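Local coordinates for DNA-directed RNA polymerase subunit E'' (Methanocaldococcus jannaschii, PDB 3LPE), which stimulates transcription elongation as the small zinc-binding partner of Spt5 in the archaeal Spt4/5 heterodimer, at residues 5-10 with 14-19. Residues are numbered along the deposited sequence; the frame is centred on the assembly and turned at random.
Sequences LKCKYL and EICPIC. With ZN (zinc ion), chain I.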
ATOM      1  N   LEU B   5      11.663  -7.032  11.264  1.00 23.91           N
ATOM      2  CA  LEU B   5      12.941  -6.354  11.003  1.00 29.61           C
ATOM      3  C   LEU B   5      13.585  -6.799   9.687  1.00 42.84           C
ATOM      4  O   LEU B   5      14.394  -6.083   9.112  1.00 27.33           O
ATOM      5  CB  LEU B   5      13.931  -6.587  12.155  1.00 32.61           C
ATOM      6  CG  LEU B   5      13.598  -5.868  13.465  1.00 43.06           C
ATOM      7  CD1 LEU B   5      14.361  -6.482  14.636  1.00 36.66           C
ATOM      8  CD2 LEU B   5      13.883  -4.360  13.348  1.00 33.88           C
ATOM      9  N   LYS B   6      13.213  -7.982   9.210  1.00 28.66           N
ATOM     10  CA  LYS B   6      13.810  -8.541   7.997  1.00 37.78           C
ATOM     11  C   LYS B   6      12.960  -8.310   6.746  1.00 39.48           C
ATOM     12  O   LYS B   6      13.460  -7.856   5.727  1.00 39.01           O
ATOM     13  CB  LYS B   6      14.064 -10.046   8.187  1.00 34.58           C
ATOM     14  CG  LYS B   6      15.108 -10.628   7.262  1.00 54.23           C
ATOM     15  CD  LYS B   6      15.303 -12.136   7.492  1.00 62.09           C
ATOM     16  CE  LYS B   6      15.790 -12.446   8.906  1.00 67.53           C
ATOM     17  NZ  LYS B   6      16.322 -13.837   9.028  1.00 73.24           N
ATOM     18  N   CYS B   7      11.675  -8.643   6.816  1.00 26.23           N
ATOM     19  CA  CYS B   7      10.827  -8.605   5.630  1.00 29.62           C
ATOM     20  C   CYS B   7       9.750  -7.536   5.740  1.00 21.16           C
ATOM     21  O   CYS B   7       8.986  -7.354   4.814  1.00 21.27           O
ATOM     22  CB  CYS B   7      10.187  -9.969   5.328  1.00 25.71           C
ATOM     23  SG  CYS B   7       8.743 -10.451   6.358  1.00 24.95           S
ATOM     24  N   LYS B   8       9.694  -6.841   6.876  1.00 20.92           N
ATOM     25  CA  LYS B   8       8.804  -5.660   7.009  1.00 22.80           C
ATOM     26  C   LYS B   8       7.309  -5.966   7.101  1.00 29.67           C
ATOM     27  O   LYS B   8       6.463  -5.051   7.176  1.00 20.63           O
ATOM     28  CB  LYS B   8       9.095  -4.626   5.901  1.00 21.22           C
ATOM     29  CG  LYS B   8      10.488  -4.044   5.991  1.00 38.16           C
ATOM     30  CD  LYS B   8      10.765  -2.970   4.934  1.00 41.10           C
ATOM     31  CE  LYS B   8      11.086  -3.576   3.586  1.00 43.54           C
ATOM     32  NZ  LYS B   8      11.898  -2.642   2.753  1.00 59.33           N
ATOM     33  N   TYR B   9       6.967  -7.252   7.137  1.00 20.50           N
ATOM     34  CA  TYR B   9       5.581  -7.645   7.339  1.00 21.29           C
ATOM     35  C   TYR B   9       5.016  -7.022   8.625  1.00 21.24           C
ATOM     36  O   TYR B   9       5.663  -7.036   9.682  1.00 26.28           O
ATOM     37  CB  TYR B   9       5.477  -9.160   7.443  1.00 21.75           C
ATOM     38  CG  TYR B   9       4.075  -9.714   7.489  1.00 20.18           C
ATOM     39  CD1 TYR B   9       3.344  -9.914   6.320  1.00 20.35           C
ATOM     40  CD2 TYR B   9       3.509 -10.110   8.690  1.00 25.68           C
ATOM     41  CE1 TYR B   9       2.059 -10.468   6.363  1.00 38.09           C
ATOM     42  CE2 TYR B   9       2.235 -10.660   8.746  1.00 31.71           C
ATOM     43  CZ  TYR B   9       1.517 -10.842   7.580  1.00 35.97           C
ATOM     44  OH  TYR B   9       0.260 -11.405   7.656  1.00 27.91           O
ATOM     45  N   LEU B  10       3.808  -6.489   8.527  1.00 20.14           N
ATOM     46  CA  LEU B  10       3.213  -5.794   9.671  1.00 20.77           C
ATOM     47  C   LEU B  10       2.339  -6.706  10.499  1.00 23.04           C
ATOM     48  O   LEU B  10       1.499  -7.404   9.946  1.00 28.24           O
ATOM     49  CB  LEU B  10       2.369  -4.621   9.183  1.00 24.46           C
ATOM     50  CG  LEU B  10       3.176  -3.503   8.526  1.00 21.44           C
ATOM     51  CD1 LEU B  10       2.167  -2.502   7.974  1.00 27.36           C
ATOM     52  CD2 LEU B  10       4.014  -2.817   9.572  1.00 23.71           C
ATOM     53  N   GLU B  14       5.193 -10.145  18.223  1.00 25.69           N
ATOM     54  CA  GLU B  14       6.605  -9.840  18.412  1.00 29.36           C
ATOM     55  C   GLU B  14       7.514 -10.647  17.474  1.00 39.34           C
ATOM     56  O   GLU B  14       8.712 -10.394  17.398  1.00 25.69           O
ATOM     57  CB  GLU B  14       7.010 -10.097  19.860  1.00 26.00           C
ATOM     58  CG  GLU B  14       6.056  -9.514  20.881  1.00 57.61           C
ATOM     59  CD  GLU B  14       6.410  -9.926  22.289  1.00 69.82           C
ATOM     60  OE1 GLU B  14       5.740 -10.837  22.834  1.00 69.73           O
ATOM     61  OE2 GLU B  14       7.373  -9.351  22.838  1.00 62.07           O
ATOM     62  N   ILE B  15       6.938 -11.610  16.764  1.00 24.86           N
ATOM     63  CA  ILE B  15       7.720 -12.492  15.896  1.00 34.07           C
ATOM     64  C   ILE B  15       6.987 -12.613  14.567  1.00 23.55           C
ATOM     65  O   ILE B  15       5.783 -12.788  14.548  1.00 27.75           O
ATOM     66  CB  ILE B  15       7.863 -13.896  16.514  1.00 29.94           C
ATOM     67  CG1 ILE B  15       8.731 -13.861  17.770  1.00 34.03           C
ATOM     68  CG2 ILE B  15       8.444 -14.894  15.488  1.00 40.86           C
ATOM     69  CD1 ILE B  15       8.841 -15.241  18.455  1.00 34.79           C
ATOM     70  N   CYS B  16       7.713 -12.491  13.459  1.00 21.00           N
ATOM     71  CA  CYS B  16       7.114 -12.473  12.140  1.00 28.49           C
ATOM     72  C   CYS B  16       6.583 -13.847  11.775  1.00 34.26           C
ATOM     73  O   CYS B  16       7.309 -14.838  11.868  1.00 23.62           O
ATOM     74  CB  CYS B  16       8.142 -12.036  11.107  1.00 21.19           C
ATOM     75  SG  CYS B  16       7.526 -11.996   9.416  1.00 21.22           S
ATOM     76  N   PRO B  17       5.316 -13.907  11.356  1.00 29.96           N
ATOM     77  CA  PRO B  17       4.664 -15.177  10.986  1.00 35.78           C
ATOM     78  C   PRO B  17       5.236 -15.749   9.685  1.00 29.60           C
ATOM     79  O   PRO B  17       5.070 -16.937   9.384  1.00 26.04           O
ATOM     80  CB  PRO B  17       3.187 -14.794  10.792  1.00 29.39           C
ATOM     81  CG  PRO B  17       3.058 -13.385  11.295  1.00 50.44           C
ATOM     82  CD  PRO B  17       4.411 -12.752  11.234  1.00 26.91           C
ATOM     83  N   ILE B  18       5.906 -14.913   8.914  1.00 24.76           N
ATOM     84  CA  ILE B  18       6.515 -15.381   7.673  1.00 22.51           C
ATOM     85  C   ILE B  18       7.900 -15.960   7.900  1.00 27.86           C
ATOM     86  O   ILE B  18       8.157 -17.114   7.555  1.00 30.64           O
ATOM     87  CB  ILE B  18       6.605 -14.262   6.614  1.00 23.98           C
ATOM     88  CG1 ILE B  18       5.213 -13.746   6.270  1.00 31.69           C
ATOM     89  CG2 ILE B  18       7.289 -14.794   5.338  1.00 23.61           C
ATOM     90  CD1 ILE B  18       5.220 -12.575   5.279  1.00 44.41           C
ATOM     91  N   CYS B  19       8.790 -15.170   8.492  1.00 25.56           N
ATOM     92  CA  CYS B  19      10.220 -15.509   8.513  1.00 29.65           C
ATOM     93  C   CYS B  19      10.809 -15.684   9.921  1.00 26.70           C
ATOM     94  O   CYS B  19      12.015 -15.929  10.084  1.00 25.81           O
ATOM     95  CB  CYS B  19      11.024 -14.474   7.715  1.00 30.62           C
ATOM     96  SG  CYS B  19      11.261 -12.889   8.606  1.00 21.08           S
TER
HETATM   97 ZN    ZN I  60       9.499 -11.355   8.340  1.00 23.38          ZN
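Cys-7 meets Cys-16 and Cys-19 through a shared zinc ion, a clear example of two loops joined by a metal rather than by backbone pairing. Cys-7 SG and Cys-16 SG each bind the zinc at 2.3 Å, Cys-19 SG binds it at 2.4 Å, and Cys-4 supplies the fourth sulfur. The site is thus the paired CxxC arrangement of a zinc ribbon. Cys-7 and Cys-19, the second cysteine of each pair, send SG between their own backbone N and carbonyl carbon (chi1 78° and 76°), whereas Cys-16 holds SG anti to its N; these rotations turn the sulfurs of both loops inward to the same ion and leave Cys-7 SG 3.6 Å from Cys-16 SG.

Two backbone N-H groups of the same loop also point at Cys-16 SG. The backbone N of Cys-19 donates to it over 3.5 Å in a nearly straight bond (165°), and Ile-18 N adds a weak, more bent one; such bonds would be expected to draw off some of the sulfur's negative charge.

Beside the zinc site, the Tyr-9 side chain crosses those of Pro-17 and Ile-18 at about a right angle. Ile-18 sets CG1 over one ring face, offset toward the rim, and brings CD1 to 3.4 Å from Tyr-9 CD1. Pro-17 comes in obliquely, its CD 3.8 Å from Tyr-9 CD2, and Cys-16 SG makes an oblique sulfur-aromatic contact.

Residues 5-10 form the turn after strand 2-4 and run into strand 10-11, its antiparallel partner, while 14-19 leads toward strand 23-33, which also pairs with 2-4. Ile-18 touches Tyr-53 of strand 51-53.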